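PDB 1TC5: putative D-tyrosyl-tRNA(Tyr) deacylase 2 from Leishmania major, which may hydrolyse D-tyrosyl-tRNA(Tyr) into D-tyrosine and free tRNA(Tyr), possibly as a defence against harmful effects of D-tyrosine. Local coordinates for residues G21-N26 and D93-P98; V32-G37 and R168-T173; T10-L15 and T189-I194. One frame throughout, in Å; residues are numbered along the deposited sequence. Where two conformers were deposited one is given.

Interaction 1 (G21-N26 and D93-P98)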
loop_
_atom_site.group_PDB
_atom_site.type_symbol
_atom_site.label_atom_id
_atom_site.label_comp_id
_atom_site.label_asym_id
_atom_site.label_seq_id
_atom_site.Cartn_x
_atom_site.Cartn_y
_atom_site.Cartn_z
ATOM N N GLY A 21 11.159 4.915 5.291
ATOM C CA GLY A 21 10.201 4.202 6.120
ATOM C C GLY A 21 10.610 4.061 7.576
ATOM O O GLY A 21 11.793 3.976 7.901
ATOM N N HIS A 22 9.597 4.061 8.439
ATOM C CA HIS A 22 9.693 3.745 9.866
ATOM C C HIS A 22 8.651 2.673 10.204
ATOM O O HIS A 22 7.455 2.866 9.971
ATOM C CB HIS A 22 9.435 4.977 10.762
ATOM C CG HIS A 22 10.125 6.209 10.296
ATOM N ND1 HIS A 22 11.454 6.462 10.556
ATOM C CD2 HIS A 22 9.675 7.261 9.567
ATOM C CE1 HIS A 22 11.794 7.614 10.000
ATOM N NE2 HIS A 22 10.734 8.120 9.399
ATOM N N LEU A 23 9.107 1.560 10.766
ATOM C CA LEU A 23 8.238 0.449 11.103
ATOM C C LEU A 23 8.341 0.126 12.604
ATOM O O LEU A 23 9.406 -0.093 13.126
ATOM C CB LEU A 23 8.572 -0.780 10.231
ATOM C CG LEU A 23 7.699 -2.030 10.432
ATOM C CD1 LEU A 23 6.273 -1.754 10.080
ATOM C CD2 LEU A 23 8.228 -3.220 9.619
ATOM N N LEU A 24 7.198 0.098 13.268
ATOM C CA LEU A 24 7.087 -0.224 14.675
ATOM C C LEU A 24 7.280 -1.725 14.880
ATOM O O LEU A 24 6.589 -2.551 14.264
ATOM C CB LEU A 24 5.716 0.197 15.178
ATOM C CG LEU A 24 5.415 0.075 16.668
ATOM C CD1 LEU A 24 6.129 1.175 17.464
ATOM C CD2 LEU A 24 3.929 0.140 16.876
ATOM N N VAL A 25 8.222 -2.076 15.759
ATOM C CA VAL A 25 8.606 -3.478 15.950
ATOM C C VAL A 25 8.269 -4.079 17.323
ATOM O O VAL A 25 8.335 -5.290 17.466
ATOM C CB VAL A 25 10.107 -3.697 15.666
ATOM C CG1 VAL A 25 10.394 -3.428 14.182
ATOM C CG2 VAL A 25 10.974 -2.829 16.578
ATOM N N ASN A 26 7.922 -3.262 18.316
ATOM C CA ASN A 26 7.601 -3.775 19.665
ATOM C C ASN A 26 6.163 -3.484 20.159
ATOM O O ASN A 26 5.863 -3.592 21.340
ATOM C CB ASN A 26 8.635 -3.294 20.705
ATOM C CG ASN A 26 8.531 -1.810 21.007
ATOM O OD1 ASN A 26 7.805 -1.095 20.351
ATOM N ND2 ASN A 26 9.282 -1.342 22.006
ATOM N N ASP A 93 17.384 -0.209 -0.049
ATOM C CA ASP A 93 16.848 -0.827 1.149
ATOM C C ASP A 93 15.552 -1.542 0.791
ATOM O O ASP A 93 14.875 -1.179 -0.157
ATOM C CB ASP A 93 16.603 0.244 2.234
ATOM C CG ASP A 93 17.867 0.725 2.886
ATOM O OD1 ASP A 93 18.988 0.336 2.479
ATOM O OD2 ASP A 93 17.852 1.514 3.846
ATOM N N ILE A 94 15.239 -2.583 1.548
ATOM C CA ILE A 94 13.970 -3.303 1.435
ATOM C C ILE A 94 13.369 -3.355 2.838
ATOM O O ILE A 94 14.056 -3.691 3.820
ATOM C CB ILE A 94 14.167 -4.732 0.826
ATOM C CG1 ILE A 94 14.817 -4.635 -0.562
ATOM C CG2 ILE A 94 12.832 -5.467 0.699
ATOM C CD1 ILE A 94 15.392 -5.956 -1.057
ATOM N N LEU A 95 12.102 -2.979 2.912
ATOM C CA LEU A 95 11.312 -2.986 4.127
ATOM C C LEU A 95 10.142 -3.930 3.911
ATOM O O LEU A 95 9.334 -3.683 3.048
ATOM C CB LEU A 95 10.779 -1.577 4.406
ATOM C CG LEU A 95 9.886 -1.438 5.636
ATOM C CD1 LEU A 95 10.595 -1.910 6.881
ATOM C CD2 LEU A 95 9.432 0.012 5.816
ATOM N N ILE A 96 10.077 -4.992 4.709
ATOM C CA ILE A 96 9.110 -6.085 4.531
ATOM C C ILE A 96 8.134 -6.004 5.682
ATOM O O ILE A 96 8.548 -5.979 6.859
ATOM C CB ILE A 96 9.826 -7.478 4.562
ATOM C CG1 ILE A 96 10.911 -7.550 3.491
ATOM C CG2 ILE A 96 8.833 -8.583 4.358
ATOM C CD1 ILE A 96 11.899 -8.676 3.683
ATOM N N VAL A 97 6.853 -5.947 5.341
ATOM C CA VAL A 97 5.787 -5.923 6.313
ATOM C C VAL A 97 4.820 -7.096 6.077
ATOM O O VAL A 97 4.242 -7.219 4.987
ATOM C CB VAL A 97 5.016 -4.602 6.203
ATOM C CG1 VAL A 97 4.064 -4.428 7.357
ATOM C CG2 VAL A 97 6.009 -3.436 6.111
ATOM N N PRO A 98 4.595 -7.921 7.099
ATOM C CA PRO A 98 3.616 -8.993 6.969
ATOM C C PRO A 98 2.225 -8.365 6.950
ATOM O O PRO A 98 1.896 -7.573 7.838
ATOM C CB PRO A 98 3.843 -9.848 8.228
ATOM C CG PRO A 98 4.448 -8.922 9.248
ATOM C CD PRO A 98 5.184 -7.868 8.457
#
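Leu23 and Leu95 reach each other with nearly fully extended first torsions: in both, CG is anti to the backbone N (chi1 -178° in Leu23, 178° in Leu95), and both isobutyl groups are carried from their own strands into the layer where two beta-sheets pack. The arrangement is face-to-face sheet packing. Strand 20-24, central in a three-stranded antiparallel sheet, lies over strand 93-98 of a five-stranded mixed sheet. The evidence is in the axes: the segments approach to 9.0 Å, too far for backbone pairing, and their N-to-C directions differ by 35°, so the strands run roughly the same way in separate layers. Dispersion contacts between apolar groups therefore carry the interaction.

Leu23 makes most of the contacts. Its CD2 lies 3.8 Å from Leu95 CD1, while its CB approaches the same Leu95 methyl at 4.1 Å, so that Leu95 CD1 is met by both the root and one branch of Leu23. The two side chains pass each other at a slant. Further along strand 93-98, Leu23 CD2 lies 3.9 Å from Ile96 O and comes to 4.2 Å from Val97 CG2, the branch lying beside the Val97 backbone N.

All the touching residues are buried. Leu95 and Val97 also pack on Met39 and Tyr41 of strand 37-45, whereas Ile96, whose CB points away from strand 20-24, meets Tyr126 and Cys130 of helix 119-136. Strand 93-98 is thus enclosed between a second sheet and a helix. Two residues before Leu23, on the same side of the strand, Gly21 offers only backbone to the interface, its CA standing 4.3 Å from Leu95 CD2.

Interaction 2 (V32-G37 and R168-T173)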
loop_
_atom_site.group_PDB
_atom_site.type_symbol
_atom_site.label_atom_id
_atom_site.label_comp_id
_atom_site.label_asym_id
_atom_site.label_seq_id
_atom_site.Cartn_x
_atom_site.Cartn_y
_atom_site.Cartn_z
ATOM N N VAL A 32 12.104 0.905 13.593
ATOM C CA VAL A 32 13.297 0.654 12.791
ATOM C C VAL A 32 13.128 1.343 11.431
ATOM O O VAL A 32 11.996 1.484 10.896
ATOM C CB VAL A 32 13.563 -0.856 12.622
ATOM C CG1 VAL A 32 13.840 -1.479 13.960
ATOM C CG2 VAL A 32 12.377 -1.579 11.973
ATOM N N ARG A 33 14.252 1.761 10.867
ATOM C CA ARG A 33 14.246 2.648 9.732
ATOM C C ARG A 33 14.818 2.029 8.472
ATOM O O ARG A 33 15.770 1.217 8.516
ATOM C CB ARG A 33 15.048 3.891 10.086
ATOM C CG ARG A 33 14.405 4.716 11.188
ATOM C CD ARG A 33 14.994 6.099 11.263
ATOM N NE ARG A 33 14.705 6.826 10.029
ATOM C CZ ARG A 33 15.106 8.057 9.757
ATOM N NH1 ARG A 33 15.822 8.740 10.637
ATOM N NH2 ARG A 33 14.768 8.614 8.605
ATOM N N ALA A 34 14.237 2.447 7.351
ATOM C CA ALA A 34 14.810 2.214 6.034
ATOM C C ALA A 34 14.851 3.498 5.214
ATOM O O ALA A 34 14.008 4.387 5.376
ATOM C CB ALA A 34 13.999 1.151 5.284
ATOM N N GLY A 35 15.838 3.577 4.317
ATOM C CA GLY A 35 15.887 4.648 3.334
ATOM C C GLY A 35 15.278 4.224 2.010
ATOM O O GLY A 35 14.318 3.447 1.961
ATOM N N ARG A 36 15.857 4.730 0.926
ATOM C CA ARG A 36 15.284 4.543 -0.385
ATOM C C ARG A 36 15.356 3.092 -0.816
ATOM O O ARG A 36 16.361 2.410 -0.625
ATOM C CB ARG A 36 15.962 5.405 -1.429
ATOM C CG ARG A 36 15.235 5.372 -2.784
ATOM C CD ARG A 36 15.573 6.553 -3.656
ATOM N NE ARG A 36 16.866 6.356 -4.270
ATOM C CZ ARG A 36 17.939 7.147 -4.155
ATOM N NH1 ARG A 36 17.954 8.250 -3.420
ATOM N NH2 ARG A 36 19.024 6.812 -4.807
ATOM N N GLY A 37 14.273 2.637 -1.411
ATOM C CA GLY A 37 14.210 1.277 -1.921
ATOM C C GLY A 37 12.780 0.853 -2.151
ATOM O O GLY A 37 12.009 1.598 -2.759
ATOM N N ARG A 168 19.889 -2.355 3.314
ATOM C CA ARG A 168 19.167 -2.934 4.456
ATOM C C ARG A 168 18.080 -3.878 4.021
ATOM O O ARG A 168 17.534 -3.753 2.931
ATOM C CB ARG A 168 18.589 -1.837 5.348
ATOM C CG ARG A 168 19.689 -1.040 5.996
ATOM C CD ARG A 168 19.237 -0.025 6.995
ATOM N NE ARG A 168 18.999 1.226 6.316
ATOM C CZ ARG A 168 19.770 2.299 6.356
ATOM N NH1 ARG A 168 20.849 2.398 7.133
ATOM N NH2 ARG A 168 19.421 3.322 5.603
ATOM N N VAL A 169 17.802 -4.862 4.868
ATOM C CA VAL A 169 16.612 -5.692 4.740
ATOM C C VAL A 169 15.959 -5.642 6.133
ATOM O O VAL A 169 16.370 -6.358 7.061
ATOM C CB VAL A 169 16.950 -7.148 4.306
ATOM C CG1 VAL A 169 15.708 -8.006 4.325
ATOM C CG2 VAL A 169 17.589 -7.177 2.946
ATOM N N ILE A 170 14.991 -4.733 6.258
ATOM C CA ILE A 170 14.249 -4.503 7.477
ATOM C C ILE A 170 12.953 -5.267 7.352
ATOM O O ILE A 170 12.367 -5.295 6.288
ATOM C CB ILE A 170 13.953 -2.989 7.690
ATOM C CG1 ILE A 170 15.222 -2.138 7.568
ATOM C CG2 ILE A 170 13.284 -2.773 9.034
ATOM C CD1 ILE A 170 16.396 -2.560 8.489
ATOM N N SER A 171 12.528 -5.900 8.441
ATOM C CA SER A 171 11.306 -6.693 8.444
ATOM C C SER A 171 10.519 -6.539 9.749
ATOM O O SER A 171 11.084 -6.426 10.849
ATOM C CB SER A 171 11.638 -8.167 8.162
ATOM O OG SER A 171 12.655 -8.630 9.029
ATOM N N GLY A 172 9.198 -6.541 9.614
ATOM C CA GLY A 172 8.306 -6.466 10.746
ATOM C C GLY A 172 8.371 -7.682 11.635
ATOM O O GLY A 172 8.806 -8.760 11.234
ATOM N N THR A 173 7.986 -7.483 12.885
ATOM C CA THR A 173 7.860 -8.571 13.849
ATOM C C THR A 173 6.554 -9.264 13.531
ATOM O O THR A 173 5.494 -8.617 13.561
ATOM C CB THR A 173 7.854 -7.958 15.264
ATOM O OG1 THR A 173 9.089 -7.247 15.471
ATOM C CG2 THR A 173 7.839 -9.038 16.366
#
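Two stacked sheets meet here at strands that are outermost within this chain, Val32 and Ala34 of strand 31-34 facing Ile170 of strand 169-171. The short strand axes come to 7.8 Å with 138° between their directions, which is layer packing with a roughly opposed course and not pairing within one sheet.

Ile170 makes the contact with both branches of its CB. Its CG2, anti to the backbone N, presses on Val32 CG2 at 3.3 Å, closer than ordinary carbon-carbon contact and a sign of tight packing. In Val32, chi1 of -63° sets CG1 anti to the carbonyl carbon, which leaves CG2 between the backbone N and that carbon. The Ile170 CG1 arm takes the other direction, lying 3.5 Å from Arg33 O and 4.2 Å from Ala34 CB.

Arg168 extends the contact past Ala34. A bend at chi3 (-90°) places NE; NH2 beyond it lies 3.8 Å from Gly35 N, which is at the guanidinium edge. This is proximity without a bond between them; both instead bind Asp93 OD2, Arg168 through a salt bridge from NE and Gly35 through its N. The carboxylate thus joins the two segments from strand 93-98.

Behind strand 169-171, Val169 and Ser171 turn to helix 119-136, while Ile170 also touches Leu95 of the adjacent strand 93-98; on the other layer, Val32 and Ala34 pair with Leu23 and Gly21 of strand 20-24.

Interaction 3 (T10-L15 and T189-I194)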
loop_
_atom_site.group_PDB
_atom_site.type_symbol
_atom_site.label_atom_id
_atom_site.label_comp_id
_atom_site.label_asym_id
_atom_site.label_seq_id
_atom_site.Cartn_x
_atom_site.Cartn_y
_atom_site.Cartn_z
ATOM N N THR A 10 -0.285 -19.426 -3.123
ATOM C CA THR A 10 0.088 -18.132 -3.676
ATOM C C THR A 10 0.831 -17.254 -2.647
ATOM O O THR A 10 0.427 -17.132 -1.504
ATOM C CB THR A 10 -1.186 -17.409 -4.202
ATOM O OG1 THR A 10 -1.816 -18.206 -5.222
ATOM C CG2 THR A 10 -0.847 -16.112 -4.910
ATOM N N ILE A 11 1.938 -16.670 -3.066
ATOM C CA ILE A 11 2.587 -15.595 -2.320
ATOM C C ILE A 11 2.112 -14.304 -2.969
ATOM O O ILE A 11 2.444 -14.050 -4.128
ATOM C CB ILE A 11 4.133 -15.709 -2.415
ATOM C CG1 ILE A 11 4.630 -16.991 -1.739
ATOM C CG2 ILE A 11 4.810 -14.490 -1.788
ATOM C CD1 ILE A 11 5.929 -17.497 -2.311
ATOM N N ARG A 12 1.317 -13.513 -2.245
ATOM C CA ARG A 12 0.845 -12.208 -2.719
ATOM C C ARG A 12 1.717 -11.113 -2.151
ATOM O O ARG A 12 1.908 -11.042 -0.940
ATOM C CB ARG A 12 -0.594 -11.972 -2.254
ATOM C CG ARG A 12 -1.148 -10.572 -2.578
ATOM C CD ARG A 12 -2.652 -10.519 -2.584
ATOM N NE ARG A 12 -3.170 -11.367 -3.657
ATOM C CZ ARG A 12 -4.415 -11.833 -3.721
ATOM N NH1 ARG A 12 -5.309 -11.517 -2.813
ATOM N NH2 ARG A 12 -4.769 -12.608 -4.721
ATOM N N VAL A 13 2.263 -10.270 -3.019
ATOM C CA VAL A 13 2.986 -9.091 -2.541
ATOM C C VAL A 13 2.462 -7.788 -3.138
ATOM O O VAL A 13 2.130 -7.727 -4.301
ATOM C CB VAL A 13 4.531 -9.179 -2.776
ATOM C CG1 VAL A 13 5.143 -10.289 -1.937
ATOM C CG2 VAL A 13 4.878 -9.345 -4.238
ATOM N N MET A 14 2.423 -6.749 -2.314
ATOM C CA MET A 14 2.202 -5.386 -2.769
ATOM C C MET A 14 3.531 -4.637 -2.588
ATOM O O MET A 14 4.101 -4.634 -1.499
ATOM C CB MET A 14 1.075 -4.711 -1.970
ATOM C CG MET A 14 0.765 -3.282 -2.399
ATOM S SD MET A 14 -0.571 -2.457 -1.467
ATOM C CE MET A 14 0.344 -1.157 -0.650
ATOM N N LEU A 15 4.007 -4.012 -3.661
ATOM C CA LEU A 15 5.334 -3.410 -3.709
ATOM C C LEU A 15 5.183 -1.945 -4.006
ATOM O O LEU A 15 4.525 -1.586 -4.987
ATOM C CB LEU A 15 6.188 -4.055 -4.814
ATOM C CG LEU A 15 6.185 -5.582 -4.897
ATOM C CD1 LEU A 15 6.820 -6.059 -6.226
ATOM C CD2 LEU A 15 6.886 -6.192 -3.707
ATOM N N THR A 189 2.583 1.560 -7.197
ATOM C CA THR A 189 2.303 0.330 -6.500
ATOM C C THR A 189 2.084 -0.820 -7.472
ATOM O O THR A 189 1.344 -0.687 -8.413
ATOM C CB THR A 189 1.060 0.536 -5.566
ATOM O OG1 THR A 189 1.318 1.656 -4.695
ATOM C CG2 THR A 189 0.872 -0.659 -4.642
ATOM N N HIS A 190 2.783 -1.927 -7.237
ATOM C CA HIS A 190 2.525 -3.156 -7.964
ATOM C C HIS A 190 1.938 -4.199 -7.006
ATOM O O HIS A 190 2.160 -4.153 -5.783
ATOM C CB HIS A 190 3.795 -3.658 -8.632
ATOM C CG HIS A 190 4.267 -2.807 -9.784
ATOM N ND1 HIS A 190 4.879 -1.577 -9.609
ATOM C CD2 HIS A 190 4.222 -3.016 -11.121
ATOM C CE1 HIS A 190 5.203 -1.080 -10.789
ATOM N NE2 HIS A 190 4.814 -1.933 -11.724
ATOM N N MET A 191 1.165 -5.106 -7.588
ATOM C CA MET A 191 0.555 -6.233 -6.906
ATOM C C MET A 191 0.833 -7.485 -7.721
ATOM O O MET A 191 0.337 -7.606 -8.841
ATOM C CB MET A 191 -0.947 -6.002 -6.793
ATOM C CG MET A 191 -1.669 -6.885 -5.743
ATOM S SD MET A 191 -1.778 -8.652 -6.106
ATOM C CE MET A 191 -3.137 -8.678 -7.312
ATOM N N PHE A 192 1.668 -8.392 -7.190
ATOM C CA PHE A 192 1.961 -9.658 -7.858
ATOM C C PHE A 192 1.488 -10.836 -7.049
ATOM O O PHE A 192 1.751 -10.911 -5.843
ATOM C CB PHE A 192 3.455 -9.835 -8.058
ATOM C CG PHE A 192 4.105 -8.775 -8.899
ATOM C CD1 PHE A 192 3.423 -8.121 -9.928
ATOM C CD2 PHE A 192 5.438 -8.453 -8.681
ATOM C CE1 PHE A 192 4.074 -7.146 -10.708
ATOM C CE2 PHE A 192 6.085 -7.498 -9.473
ATOM C CZ PHE A 192 5.396 -6.840 -10.472
ATOM N N ASP A 193 0.798 -11.760 -7.709
ATOM C CA ASP A 193 0.619 -13.111 -7.192
ATOM C C ASP A 193 1.666 -14.020 -7.786
ATOM O O ASP A 193 1.797 -14.134 -9.008
ATOM C CB ASP A 193 -0.782 -13.646 -7.493
ATOM C CG ASP A 193 -1.816 -12.990 -6.649
ATOM O OD1 ASP A 193 -1.444 -12.366 -5.646
ATOM O OD2 ASP A 193 -3.011 -13.024 -6.894
ATOM N N ILE A 194 2.413 -14.666 -6.912
ATOM C CA ILE A 194 3.529 -15.506 -7.325
ATOM C C ILE A 194 3.249 -16.966 -6.958
ATOM O O ILE A 194 2.859 -17.290 -5.815
ATOM C CB ILE A 194 4.824 -15.032 -6.659
ATOM C CG1 ILE A 194 5.128 -13.580 -7.036
ATOM C CG2 ILE A 194 5.988 -15.941 -7.067
ATOM C CD1 ILE A 194 6.068 -12.864 -6.052
ATOM O OXT ILE A 194 3.433 -17.856 -7.797
#
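Arg12 and Asp193 lie side by side, pointing the same way from a non-hydrogen-bonded pair of antiparallel strands, and join in a side-on, two-nitrogen salt bridge. A bend at chi3 (-64°) turns Arg12 NE toward the carboxylate. NE reaches the syn lone pair of Asp193 OD1 at 2.8 Å, and NH2 reaches OD2 at 2.8 Å on its syn side, somewhat above the carboxylate plane. With the two planes only 20° apart, this double grip limits rotation of both groups. Arg12 NH1 has a separate partner in Leu102 O. Met191 SD lies 3.9 Å from Arg12 NE, obliquely placed, and Thr10 CG2, anti to its backbone N, packs on Asp193 CB at 3.6 Å.

On the other face the groups are apolar. Leu15 CD1 approaches Phe192 CE2 at 3.6 Å, the two side chains crossing at about a right angle. Val13 CG2, wedged between its own N and carbonyl carbon, lies 4.1 Å from Phe192 CB and equally close to Ile194 CD1. This face turns to helix 55-67, where Ile11 and Ile194 both touch Ala61.

Six backbone bonds fix the register, from Ile11 N to Ile194 O (3.0 Å) through to His190 N and Leu15 O. Met191 packs on Arg12 of the second subunit, and Met14, deposited in two conformers, lies against its counterpart there. The arrangement is an antiparallel pair of the chain's first and last strands, the latter bordering the mixed sheet within this chain, with one face at the homodimer interface.

Interactions 1 and 2 form one continuous core, their centres 5 Å apart. Strands 20-24 and 31-34 are neighbours in the smaller sheet, strands 93-98 and 169-171 in the larger, so the two contacts are adjacent parts of a single sheet-to-sheet interface. Leu23 CD2 meets Gly172 CA at 3.4 Å, and Ile96 N and Ile170 O, 2.8 Å apart, make a probable hydrogen bond. Interaction 3 lies across the larger sheet, its centre about 17 Å from that of interaction 1 and about 18 Å from that of interaction 2, with no direct touch; strand 37-45 intervenes between 93-98 and 10-18. Of the three, interaction 3 alone reaches the second subunit. The geometry by itself identifies no catalytic group.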